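Local coordinates for protein leucine aminopeptidase 1 (Caenorhabditis elegans, PDB 2HC9) that removes N-terminal amino acids, preferably leucine, from peptides as a two-zinc metallopeptidase of the M17 family and probably acts as a digestive enzyme, at residues A248-G253 and H299-I304; A188-A193 and A232-S237; A280-A285 and F358-L363. The protein carries 1 engineered substitution. All blocks are in the same frame, centred on the assembly; numbering follows the deposited sequence.

Contact 1 of 3, residues A248-G253 and H299-I304. With ZN (zinc ion), chain C.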
ATOM      1  N   ALA A 248      -1.188 -43.138  -8.046  1.00 15.06           N
ATOM      2  CA  ALA A 248      -1.911 -42.053  -8.721  1.00 14.85           C
ATOM      3  C   ALA A 248      -1.034 -40.819  -8.786  1.00 18.54           C
ATOM      4  O   ALA A 248      -0.364 -40.464  -7.804  1.00 17.65           O
ATOM      5  CB  ALA A 248      -3.206 -41.733  -8.002  1.00 17.93           C
ATOM      6  N   LEU A 249      -1.039 -40.167  -9.953  1.00 16.65           N
ATOM      7  CA  LEU A 249      -0.385 -38.886 -10.149  1.00 15.98           C
ATOM      8  C   LEU A 249      -1.474 -37.834 -10.359  1.00 17.36           C
ATOM      9  O   LEU A 249      -2.065 -37.752 -11.442  1.00 15.57           O
ATOM     10  CB  LEU A 249       0.529 -38.914 -11.395  1.00 17.90           C
ATOM     11  CG  LEU A 249       1.576 -40.030 -11.383  1.00 17.74           C
ATOM     12  CD1 LEU A 249       2.293 -40.151 -12.736  1.00 15.41           C
ATOM     13  CD2 LEU A 249       2.604 -39.855 -10.234  1.00 19.18           C
ATOM     14  N   VAL A 250      -1.727 -37.045  -9.320  1.00 15.34           N
ATOM     15  CA  VAL A 250      -2.821 -36.068  -9.356  1.00 16.24           C
ATOM     16  C   VAL A 250      -2.189 -34.691  -9.630  1.00 13.90           C
ATOM     17  O   VAL A 250      -1.292 -34.270  -8.914  1.00 18.17           O
ATOM     18  CB  VAL A 250      -3.633 -36.062  -8.027  1.00 14.55           C
ATOM     19  CG1 VAL A 250      -4.919 -35.170  -8.161  1.00 15.24           C
ATOM     20  CG2 VAL A 250      -4.047 -37.536  -7.610  1.00 15.58           C
ATOM     21  N   GLY A 251      -2.674 -33.989 -10.655  1.00 14.38           N
ATOM     22  CA  GLY A 251      -2.084 -32.713 -11.060  1.00 15.43           C
ATOM     23  C   GLY A 251      -3.077 -31.554 -11.025  1.00 14.87           C
ATOM     24  O   GLY A 251      -4.240 -31.693 -11.446  1.00 16.63           O
ATOM     25  N   LYS A 252      -2.603 -30.396 -10.539  1.00 14.96           N
ATOM     26  CA  LYS A 252      -3.372 -29.141 -10.572  1.00 14.89           C
ATOM     27  C   LYS A 252      -3.318 -28.537 -11.961  1.00 13.45           C
ATOM     28  O   LYS A 252      -2.237 -28.129 -12.433  1.00 13.99           O
ATOM     29  CB  LYS A 252      -2.793 -28.118  -9.572  1.00 13.98           C
ATOM     30  CG  LYS A 252      -3.489 -26.722  -9.637  1.00 14.01           C
ATOM     31  CD  LYS A 252      -2.848 -25.741  -8.651  1.00 12.83           C
ATOM     32  CE  LYS A 252      -3.477 -24.346  -8.867  1.00 10.58           C
ATOM     33  NZ  LYS A 252      -2.925 -23.293  -7.921  1.00 13.51           N
ATOM     34  N   GLY A 253      -4.478 -28.501 -12.617  1.00 15.83           N
ATOM     35  CA  GLY A 253      -4.586 -27.980 -13.982  1.00 13.67           C
ATOM     36  C   GLY A 253      -5.406 -26.707 -14.081  1.00 13.16           C
ATOM     37  O   GLY A 253      -6.386 -26.637 -14.834  1.00 14.47           O
ATOM     38  N   HIS A 299      -2.110 -44.204 -12.532  1.00 16.87           N
ATOM     39  CA  HIS A 299      -3.202 -43.327 -12.988  1.00 17.30           C
ATOM     40  C   HIS A 299      -2.694 -41.876 -13.037  1.00 17.99           C
ATOM     41  O   HIS A 299      -1.976 -41.436 -12.134  1.00 19.82           O
ATOM     42  CB  HIS A 299      -4.401 -43.378 -12.032  1.00 19.21           C
ATOM     43  CG  HIS A 299      -4.850 -44.767 -11.662  1.00 22.13           C
ATOM     44  ND1 HIS A 299      -5.780 -45.471 -12.403  1.00 17.54           N
ATOM     45  CD2 HIS A 299      -4.527 -45.558 -10.609  1.00 21.81           C
ATOM     46  CE1 HIS A 299      -6.004 -46.642 -11.824  1.00 24.27           C
ATOM     47  NE2 HIS A 299      -5.251 -46.722 -10.737  1.00 20.98           N
ATOM     48  N   ALA A 300      -3.064 -41.146 -14.084  1.00 15.68           N
ATOM     49  CA  ALA A 300      -2.903 -39.678 -14.099  1.00 15.75           C
ATOM     50  C   ALA A 300      -4.292 -39.093 -13.876  1.00 19.68           C
ATOM     51  O   ALA A 300      -5.234 -39.448 -14.595  1.00 18.09           O
ATOM     52  CB  ALA A 300      -2.309 -39.207 -15.429  1.00 17.73           C
ATOM     53  N   CYS A 301      -4.435 -38.224 -12.865  1.00 17.21           N
ATOM     54  CA  CYS A 301      -5.731 -37.627 -12.553  1.00 14.26           C
ATOM     55  C   CYS A 301      -5.548 -36.116 -12.646  1.00 18.01           C
ATOM     56  O   CYS A 301      -4.817 -35.536 -11.842  1.00 16.70           O
ATOM     57  CB  CYS A 301      -6.181 -37.963 -11.117  1.00 15.64           C
ATOM     58  SG  CYS A 301      -6.275 -39.740 -10.782  1.00 18.41           S
ATOM     59  N   LEU A 302      -6.185 -35.497 -13.628  1.00 16.02           N
ATOM     60  CA  LEU A 302      -5.947 -34.085 -13.932  1.00 18.24           C
ATOM     61  C   LEU A 302      -7.168 -33.267 -13.578  1.00 16.78           C
ATOM     62  O   LEU A 302      -8.251 -33.531 -14.077  1.00 16.69           O
ATOM     63  CB  LEU A 302      -5.593 -33.894 -15.411  1.00 15.60           C
ATOM     64  CG  LEU A 302      -4.426 -34.794 -15.874  1.00 18.35           C
ATOM     65  CD1 LEU A 302      -4.131 -34.484 -17.335  1.00 23.49           C
ATOM     66  CD2 LEU A 302      -3.145 -34.689 -15.030  1.00 15.08           C
ATOM     67  N   CYS A 303      -6.987 -32.269 -12.701  1.00 13.00           N
ATOM     68  CA  CYS A 303      -8.101 -31.438 -12.279  1.00 14.51           C
ATOM     69  C   CYS A 303      -7.991 -30.143 -13.067  1.00 16.20           C
ATOM     70  O   CYS A 303      -7.067 -29.362 -12.826  1.00 15.31           O
ATOM     71  CB  CYS A 303      -7.981 -31.172 -10.763  1.00 13.68           C
ATOM     72  SG  CYS A 303      -7.852 -32.716  -9.794  1.00 17.18           S
ATOM     73  N   ILE A 304      -8.903 -29.935 -14.021  1.00 13.44           N
ATOM     74  CA  ILE A 304      -8.690 -28.926 -15.086  1.00 14.16           C
ATOM     75  C   ILE A 304      -9.807 -27.871 -15.005  1.00 15.20           C
ATOM     76  O   ILE A 304     -10.971 -28.170 -15.241  1.00 17.53           O
ATOM     77  CB  ILE A 304      -8.693 -29.561 -16.481  1.00 15.42           C
ATOM     78  CG1 ILE A 304      -7.520 -30.554 -16.613  1.00 15.15           C
ATOM     79  CG2 ILE A 304      -8.550 -28.469 -17.578  1.00 12.69           C
ATOM     80  CD1 ILE A 304      -7.630 -31.468 -17.876  1.00 16.83           C
TER
HETATM   81 ZN    ZN C 702      -3.785 -21.451  -8.529  1.00 18.97          ZN
HETATM   82  O   HOH W   1      -3.460 -20.346  -6.790  1.00 14.92           O
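Val-250 sets CG1 anti to its backbone N (chi1 -172°), and Cys-303 keeps SG beside its own N, anti to the carbonyl carbon; CG1 and SG then touch at 4.2 Å. The other valine methyl, CG2, lies 4.1 Å from CB of Cys-301. Lys-252, on the same face, is extended through all four torsions, and NZ ends up 2.1 Å from a zinc ion that also holds a water and is shared with Asp-257, Asp-275 and Glu-336. The backbones form a parallel ladder, their axes only 17° apart, in the parallel core of the catalytic domain's sheet, with the zinc ligand near a strand's C-terminal end. Five N-H...O bonds alternate between the strands: Leu-249, Gly-251 and Gly-253 donate to His-299, Cys-301 and Cys-303, while Cys-301 and Cys-303 donate back to Leu-249 and Gly-251. Cys-301 O receives the N-H of Gly-251 at 2.9 Å and also a CA-H...O contact from Val-250 CA at 3.2 Å. The last rung, Gly-253 N to Cys-303 O, is short at 2.7 Å but bent, with 133° at the hydrogen. Helix 337-350 packs on the face of Val-250 and Cys-303 through Leu-341 and Ile-340, and helix 186-199 packs on the opposite face against Leu-302 and Ile-304. Within the sheet, strand 356-361 borders 246-254 and strand 232-238 borders 297-307.

Contact 2 of 3, residues A188-A193 and A232-S237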
ATOM      1  N   ALA A 188      -9.062 -27.313 -24.268  1.00 17.87           N
ATOM      2  CA  ALA A 188      -7.835 -27.647 -24.990  1.00 16.25           C
ATOM      3  C   ALA A 188      -6.938 -28.549 -24.140  1.00 16.98           C
ATOM      4  O   ALA A 188      -6.324 -29.470 -24.661  1.00 15.86           O
ATOM      5  CB  ALA A 188      -7.091 -26.396 -25.369  1.00 16.19           C
ATOM      6  N   LEU A 189      -6.855 -28.283 -22.835  1.00 15.86           N
ATOM      7  CA  LEU A 189      -6.044 -29.159 -21.973  1.00 15.92           C
ATOM      8  C   LEU A 189      -6.660 -30.571 -21.799  1.00 13.75           C
ATOM      9  O   LEU A 189      -5.926 -31.577 -21.778  1.00 16.67           O
ATOM     10  CB  LEU A 189      -5.733 -28.493 -20.608  1.00 17.80           C
ATOM     11  CG  LEU A 189      -4.817 -29.298 -19.650  1.00 17.14           C
ATOM     12  CD1 LEU A 189      -3.484 -29.693 -20.342  1.00 14.56           C
ATOM     13  CD2 LEU A 189      -4.523 -28.487 -18.358  1.00 18.19           C
ATOM     14  N   VAL A 190      -7.989 -30.659 -21.699  1.00 15.31           N
ATOM     15  CA  VAL A 190      -8.651 -31.975 -21.774  1.00 16.06           C
ATOM     16  C   VAL A 190      -8.218 -32.689 -23.071  1.00 18.05           C
ATOM     17  O   VAL A 190      -7.803 -33.863 -23.039  1.00 17.22           O
ATOM     18  CB  VAL A 190     -10.194 -31.855 -21.719  1.00 16.11           C
ATOM     19  CG1 VAL A 190     -10.877 -33.211 -22.075  1.00 16.38           C
ATOM     20  CG2 VAL A 190     -10.655 -31.385 -20.323  1.00 17.54           C
ATOM     21  N   ASP A 191      -8.261 -31.984 -24.198  1.00 17.68           N
ATOM     22  CA  ASP A 191      -7.892 -32.608 -25.487  1.00 16.47           C
ATOM     23  C   ASP A 191      -6.449 -33.098 -25.506  1.00 16.82           C
ATOM     24  O   ASP A 191      -6.167 -34.198 -26.000  1.00 13.58           O
ATOM     25  CB  ASP A 191      -8.149 -31.646 -26.654  1.00 16.62           C
ATOM     26  CG  ASP A 191      -9.628 -31.435 -26.921  1.00 21.46           C
ATOM     27  OD1 ASP A 191     -10.448 -32.201 -26.393  1.00 19.61           O
ATOM     28  OD2 ASP A 191      -9.967 -30.478 -27.631  1.00 23.03           O
ATOM     29  N   GLU A 192      -5.540 -32.293 -24.952  1.00 17.22           N
ATOM     30  CA  GLU A 192      -4.137 -32.673 -24.808  1.00 18.51           C
ATOM     31  C   GLU A 192      -3.970 -33.940 -23.965  1.00 16.71           C
ATOM     32  O   GLU A 192      -3.189 -34.809 -24.309  1.00 17.73           O
ATOM     33  CB  GLU A 192      -3.292 -31.512 -24.236  1.00 16.87           C
ATOM     34  CG  GLU A 192      -3.219 -30.273 -25.162  1.00 15.16           C
ATOM     35  CD  GLU A 192      -2.085 -30.299 -26.172  1.00 21.69           C
ATOM     36  OE1 GLU A 192      -1.387 -31.322 -26.285  1.00 17.16           O
ATOM     37  OE2 GLU A 192      -1.885 -29.273 -26.865  1.00 19.09           O
ATOM     38  N   ALA A 193      -4.703 -34.041 -22.856  1.00 14.70           N
ATOM     39  CA  ALA A 193      -4.593 -35.210 -21.984  1.00 14.50           C
ATOM     40  C   ALA A 193      -5.156 -36.435 -22.705  1.00 16.61           C
ATOM     41  O   ALA A 193      -4.594 -37.557 -22.646  1.00 16.57           O
ATOM     42  CB  ALA A 193      -5.392 -34.960 -20.685  1.00 18.22           C
ATOM     43  N   ALA A 232     -13.205 -29.747 -15.796  1.00 15.61           N
ATOM     44  CA  ALA A 232     -13.150 -31.172 -16.136  1.00 15.03           C
ATOM     45  C   ALA A 232     -12.239 -31.883 -15.183  1.00 15.97           C
ATOM     46  O   ALA A 232     -11.303 -31.297 -14.628  1.00 18.23           O
ATOM     47  CB  ALA A 232     -12.636 -31.380 -17.578  1.00 17.60           C
ATOM     48  N   PHE A 233     -12.515 -33.167 -15.010  1.00 15.81           N
ATOM     49  CA  PHE A 233     -11.608 -34.079 -14.351  1.00 14.20           C
ATOM     50  C   PHE A 233     -11.306 -35.211 -15.347  1.00 16.39           C
ATOM     51  O   PHE A 233     -12.229 -35.840 -15.887  1.00 16.84           O
ATOM     52  CB  PHE A 233     -12.316 -34.649 -13.128  1.00 15.00           C
ATOM     53  CG  PHE A 233     -11.473 -35.601 -12.305  1.00 13.39           C
ATOM     54  CD1 PHE A 233     -10.311 -35.164 -11.663  1.00 16.61           C
ATOM     55  CD2 PHE A 233     -11.882 -36.911 -12.127  1.00 16.13           C
ATOM     56  CE1 PHE A 233      -9.564 -36.007 -10.843  1.00 16.73           C
ATOM     57  CE2 PHE A 233     -11.146 -37.776 -11.316  1.00 16.10           C
ATOM     58  CZ  PHE A 233      -9.977 -37.341 -10.681  1.00 17.41           C
ATOM     59  N   VAL A 234     -10.026 -35.419 -15.618  1.00 14.56           N
ATOM     60  CA  VAL A 234      -9.609 -36.429 -16.600  1.00 16.05           C
ATOM     61  C   VAL A 234      -8.769 -37.471 -15.896  1.00 16.69           C
ATOM     62  O   VAL A 234      -7.805 -37.129 -15.194  1.00 18.64           O
ATOM     63  CB  VAL A 234      -8.768 -35.783 -17.723  1.00 16.39           C
ATOM     64  CG1 VAL A 234      -8.189 -36.863 -18.688  1.00 17.64           C
ATOM     65  CG2 VAL A 234      -9.624 -34.746 -18.484  1.00 17.63           C
ATOM     66  N   VAL A 235      -9.102 -38.744 -16.105  1.00 17.97           N
ATOM     67  CA  VAL A 235      -8.295 -39.838 -15.545  1.00 15.00           C
ATOM     68  C   VAL A 235      -7.749 -40.652 -16.723  1.00 15.89           C
ATOM     69  O   VAL A 235      -8.536 -41.092 -17.561  1.00 16.64           O
ATOM     70  CB  VAL A 235      -9.148 -40.767 -14.645  1.00 19.58           C
ATOM     71  CG1 VAL A 235      -8.265 -41.859 -14.001  1.00 15.52           C
ATOM     72  CG2 VAL A 235      -9.858 -39.945 -13.558  1.00 19.32           C
ATOM     73  N   LEU A 236      -6.436 -40.854 -16.762  1.00 16.59           N
ATOM     74  CA  LEU A 236      -5.843 -41.860 -17.659  1.00 16.82           C
ATOM     75  C   LEU A 236      -5.387 -42.997 -16.774  1.00 18.06           C
ATOM     76  O   LEU A 236      -4.585 -42.783 -15.865  1.00 16.32           O
ATOM     77  CB  LEU A 236      -4.627 -41.283 -18.388  1.00 16.26           C
ATOM     78  CG  LEU A 236      -4.852 -39.895 -19.016  1.00 15.18           C
ATOM     79  CD1 LEU A 236      -3.572 -39.463 -19.731  1.00 16.98           C
ATOM     80  CD2 LEU A 236      -6.074 -39.916 -19.974  1.00 18.29           C
ATOM     81  N   SER A 237      -5.881 -44.206 -17.046  1.00 16.46           N
ATOM     82  CA  SER A 237      -5.503 -45.369 -16.226  1.00 15.35           C
ATOM     83  C   SER A 237      -4.750 -46.422 -17.028  1.00 18.64           C
ATOM     84  O   SER A 237      -5.182 -46.797 -18.137  1.00 16.68           O
ATOM     85  CB  SER A 237      -6.741 -45.992 -15.578  1.00 15.79           C
ATOM     86  OG  SER A 237      -7.330 -45.068 -14.655  1.00 18.10           O
TER
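Val-190 and Ala-193 sit on a helical segment whose axis passes 9.5 Å from that of strand segment 232-237, with the two N-to-C directions just 6° apart. This is helix-on-sheet packing in the alpha/beta/alpha sandwich of the catalytic domain, built from methyl contacts, with one backbone carbonyl among them. Every second strand residue, Ala-232, Val-234 and Leu-236, turns toward the helix, whereas Phe-233 points to the other face, where its ring meets Tyr-347 edge-to-face. Val-190 has CG1 anti to its backbone N (chi1 169°); CG2, anti to the carbonyl carbon, makes the closest approach. It meets CB of Ala-232 at 3.4 Å, closer than ordinary van der Waals contact, so the fit is tight here. The same CG2 lies 4.0 Å from CG2 of Val-234, which CG1 also reaches, and the two valine side chains cross obliquely. The second branch of Val-234, CG1, faces CB of Ala-193 at 3.9 Å, one turn further along the helix. Val-190 also touches Val-206 on strand 203-208 and Ile-304 on strand 297-307, so the helix spans three strands. At the far end, Leu-236 directs both methyls at a backbone carbonyl: CD1 comes 3.6 Å and CD2 3.9 Å from O of Ala-193.

Contact 3 of 3, residues A280-A285 and F358-L363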
ATOM      1  N   ALA A 280       0.313 -30.512 -16.242  1.00 14.63           N
ATOM      2  CA  ALA A 280       1.179 -30.782 -17.412  1.00 14.45           C
ATOM      3  C   ALA A 280       2.293 -31.750 -17.033  1.00 17.81           C
ATOM      4  O   ALA A 280       2.605 -32.693 -17.777  1.00 13.96           O
ATOM      5  CB  ALA A 280       1.784 -29.459 -17.951  1.00 15.53           C
ATOM      6  N   GLY A 281       2.931 -31.505 -15.894  1.00 14.95           N
ATOM      7  CA  GLY A 281       4.076 -32.348 -15.489  1.00 14.25           C
ATOM      8  C   GLY A 281       3.654 -33.776 -15.155  1.00 14.67           C
ATOM      9  O   GLY A 281       4.358 -34.733 -15.513  1.00 14.43           O
ATOM     10  N   MET A 282       2.500 -33.941 -14.507  1.00 15.83           N
ATOM     11  CA  MET A 282       1.992 -35.295 -14.188  1.00 17.28           C
ATOM     12  C   MET A 282       1.606 -36.055 -15.468  1.00 14.25           C
ATOM     13  O   MET A 282       1.940 -37.239 -15.628  1.00 15.63           O
ATOM     14  CB  MET A 282       0.784 -35.244 -13.228  1.00 17.25           C
ATOM     15  CG  MET A 282       1.151 -34.800 -11.775  1.00 14.07           C
ATOM     16  SD  MET A 282       2.621 -35.651 -11.143  1.00 17.08           S
ATOM     17  CE  MET A 282       2.137 -36.074  -9.460  1.00 15.99           C
ATOM     18  N   LEU A 283       0.911 -35.368 -16.371  1.00 15.96           N
ATOM     19  CA  LEU A 283       0.537 -35.946 -17.674  1.00 15.74           C
ATOM     20  C   LEU A 283       1.759 -36.442 -18.440  1.00 15.46           C
ATOM     21  O   LEU A 283       1.765 -37.565 -18.991  1.00 15.07           O
ATOM     22  CB  LEU A 283      -0.179 -34.877 -18.517  1.00 13.92           C
ATOM     23  CG  LEU A 283      -0.541 -35.295 -19.950  1.00 14.25           C
ATOM     24  CD1 LEU A 283      -1.497 -36.492 -19.880  1.00 14.01           C
ATOM     25  CD2 LEU A 283      -1.095 -34.130 -20.776  1.00 13.62           C
ATOM     26  N   GLU A 284       2.799 -35.608 -18.505  1.00 16.12           N
ATOM     27  CA  GLU A 284       3.983 -35.963 -19.284  1.00 19.09           C
ATOM     28  C   GLU A 284       4.897 -36.955 -18.596  1.00 18.18           C
ATOM     29  O   GLU A 284       5.574 -37.739 -19.266  1.00 16.92           O
ATOM     30  CB  GLU A 284       4.745 -34.711 -19.749  1.00 15.38           C
ATOM     31  CG  GLU A 284       3.860 -33.758 -20.594  1.00 14.52           C
ATOM     32  CD  GLU A 284       3.414 -34.369 -21.932  1.00 20.55           C
ATOM     33  OE1 GLU A 284       4.130 -35.249 -22.454  1.00 15.66           O
ATOM     34  OE2 GLU A 284       2.367 -33.924 -22.467  1.00 19.24           O
ATOM     35  N   ALA A 285       4.893 -36.957 -17.260  1.00 16.04           N
ATOM     36  CA  ALA A 285       5.508 -38.070 -16.504  1.00 16.37           C
ATOM     37  C   ALA A 285       4.831 -39.404 -16.791  1.00 14.06           C
ATOM     38  O   ALA A 285       5.506 -40.403 -17.000  1.00 16.72           O
ATOM     39  CB  ALA A 285       5.490 -37.806 -14.979  1.00 15.00           C
ATOM     40  N   PHE A 358       0.356 -39.266  -5.241  1.00 15.87           N
ATOM     41  CA  PHE A 358       1.164 -38.054  -5.396  1.00 14.74           C
ATOM     42  C   PHE A 358       0.258 -36.979  -5.930  1.00 18.94           C
ATOM     43  O   PHE A 358      -0.530 -37.224  -6.842  1.00 17.95           O
ATOM     44  CB  PHE A 358       2.306 -38.274  -6.411  1.00 15.88           C
ATOM     45  CG  PHE A 358       3.305 -39.307  -5.990  1.00 15.34           C
ATOM     46  CD1 PHE A 358       4.375 -38.957  -5.165  1.00 14.78           C
ATOM     47  CD2 PHE A 358       3.216 -40.613  -6.474  1.00 16.77           C
ATOM     48  CE1 PHE A 358       5.336 -39.902  -4.792  1.00 18.25           C
ATOM     49  CE2 PHE A 358       4.168 -41.584  -6.108  1.00 16.74           C
ATOM     50  CZ  PHE A 358       5.229 -41.223  -5.249  1.00 17.22           C
ATOM     51  N   ASP A 359       0.383 -35.771  -5.398  1.00 16.09           N
ATOM     52  CA  ASP A 359      -0.248 -34.637  -6.056  1.00 12.81           C
ATOM     53  C   ASP A 359       0.823 -33.581  -6.274  1.00 15.51           C
ATOM     54  O   ASP A 359       1.703 -33.405  -5.433  1.00 15.35           O
ATOM     55  CB  ASP A 359      -1.489 -34.126  -5.274  1.00 15.34           C
ATOM     56  CG  ASP A 359      -1.124 -33.297  -4.052  1.00 21.13           C
ATOM     57  OD1 ASP A 359      -1.163 -33.837  -2.922  1.00 15.74           O
ATOM     58  OD2 ASP A 359      -0.807 -32.094  -4.220  1.00 16.39           O
ATOM     59  N   MET A 360       0.799 -32.931  -7.433  1.00 15.76           N
ATOM     60  CA  MET A 360       1.822 -31.947  -7.744  1.00 13.02           C
ATOM     61  C   MET A 360       1.117 -30.723  -8.287  1.00 16.11           C
ATOM     62  O   MET A 360       0.194 -30.837  -9.105  1.00 13.28           O
ATOM     63  CB  MET A 360       2.785 -32.498  -8.793  1.00 13.92           C
ATOM     64  CG  MET A 360       3.961 -31.559  -9.085  1.00 15.11           C
ATOM     65  SD  MET A 360       5.303 -32.247 -10.096  1.00 15.87           S
ATOM     66  CE  MET A 360       4.552 -32.385 -11.750  1.00 15.68           C
ATOM     67  N   ALA A 361       1.551 -29.550  -7.845  1.00 17.16           N
ATOM     68  CA  ALA A 361       0.789 -28.323  -8.091  1.00 16.81           C
ATOM     69  C   ALA A 361       1.703 -27.122  -8.014  1.00 14.45           C
ATOM     70  O   ALA A 361       2.590 -27.066  -7.172  1.00 17.65           O
ATOM     71  CB  ALA A 361      -0.311 -28.163  -7.063  1.00 15.03           C
ATOM     72  N   THR A 362       1.419 -26.127  -8.855  1.00 14.15           N
ATOM     73  CA  THR A 362       1.966 -24.779  -8.662  1.00 15.53           C
ATOM     74  C   THR A 362       1.059 -24.092  -7.639  1.00 17.89           C
ATOM     75  O   THR A 362       0.144 -23.354  -8.007  1.00 15.01           O
ATOM     76  CB  THR A 362       1.966 -23.982  -9.997  1.00 14.75           C
ATOM     77  OG1 THR A 362       0.653 -24.017 -10.549  1.00 15.28           O
ATOM     78  CG2 THR A 362       2.907 -24.612 -10.994  1.00 16.07           C
ATOM     79  N   LEU A 363       1.268 -24.376  -6.351  1.00 16.08           N
ATOM     80  CA  LEU A 363       0.197 -24.156  -5.392  1.00 16.05           C
ATOM     81  C   LEU A 363       0.265 -22.777  -4.740  1.00 17.91           C
ATOM     82  O   LEU A 363      -0.744 -22.085  -4.658  1.00 18.08           O
ATOM     83  CB  LEU A 363       0.133 -25.282  -4.325  1.00 14.43           C
ATOM     84  CG  LEU A 363      -1.241 -25.344  -3.632  1.00 16.62           C
ATOM     85  CD1 LEU A 363      -2.378 -25.732  -4.616  1.00 19.22           C
ATOM     86  CD2 LEU A 363      -1.174 -26.350  -2.479  1.00 17.72           C
TER
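Met-282 and Met-360 join helix 277-290 to strand 356-361, two neighbouring layers of the alpha/beta/alpha sandwich of the catalytic domain. The segment axes approach to 8.8 Å and make an angle of 132°, so the helix runs slantwise over the strand rather than along it. Met-282 and Met-360 carry the contact between them. The chain of Met-282 bends at chi2 (-46°) and again at chi3, and its terminal CE lies 3.7 Å from CB of Met-360. The same methyl is 3.8 Å from CB of Phe-358, so it bears on two successive residues of one strand face. Met-360 is extended to SD and bends only at chi3 (71°), and the two methionine side chains cross at an angle. CE of Met-360 meets SD of Met-282 at 3.8 Å and CA of Gly-281 at 3.8 Å. A CB on Gly-281 would collide with that methyl, so the absence of a side chain lets Met-360 come close to the helix backbone. An alanine in place of Met-282 would probably leave Phe-358 CB without its methyl partner and Met-360 CB and CE without the sulfur, opening a gap between helix and strand. On the opposite strand face, Asp-359 is hydrogen-bonded to His-455 and Trp-453. Beyond the strand, Thr-362 centres an inverse gamma turn and its OG1 bonds the zinc ligand Asp-275, while Leu-363 lines the bicarbonate pocket. An interior strand beneath a helix, with the turn after it reaching the metal site, is consistent with the zinc exopeptidase fold.

The three contacts share one sheet, in which strands 232-238, 297-307, 246-254 and 356-361 lie side by side. Contact 1 pairs the inner two, its centre about 9 Å from that of contact 2 and about 7 Å from that of contact 3. On one side His-299 ND1 is 2.8 Å from Ser-237 OG, a probable hydrogen bond; on the other Val-250 N lies 2.8 Å from Phe-358 O. The helices of contacts 2 and 3 meet where Ala-193 CA lies 3.9 Å from Leu-283 CD2; strand atom Leu-236 CD1 is 3.6 Å from Leu-283 CD1. Contact 1 supplies the zinc ligand Lys-252 and contact 3 the pocket residue Leu-363, whereas contact 2 lies away from the active site.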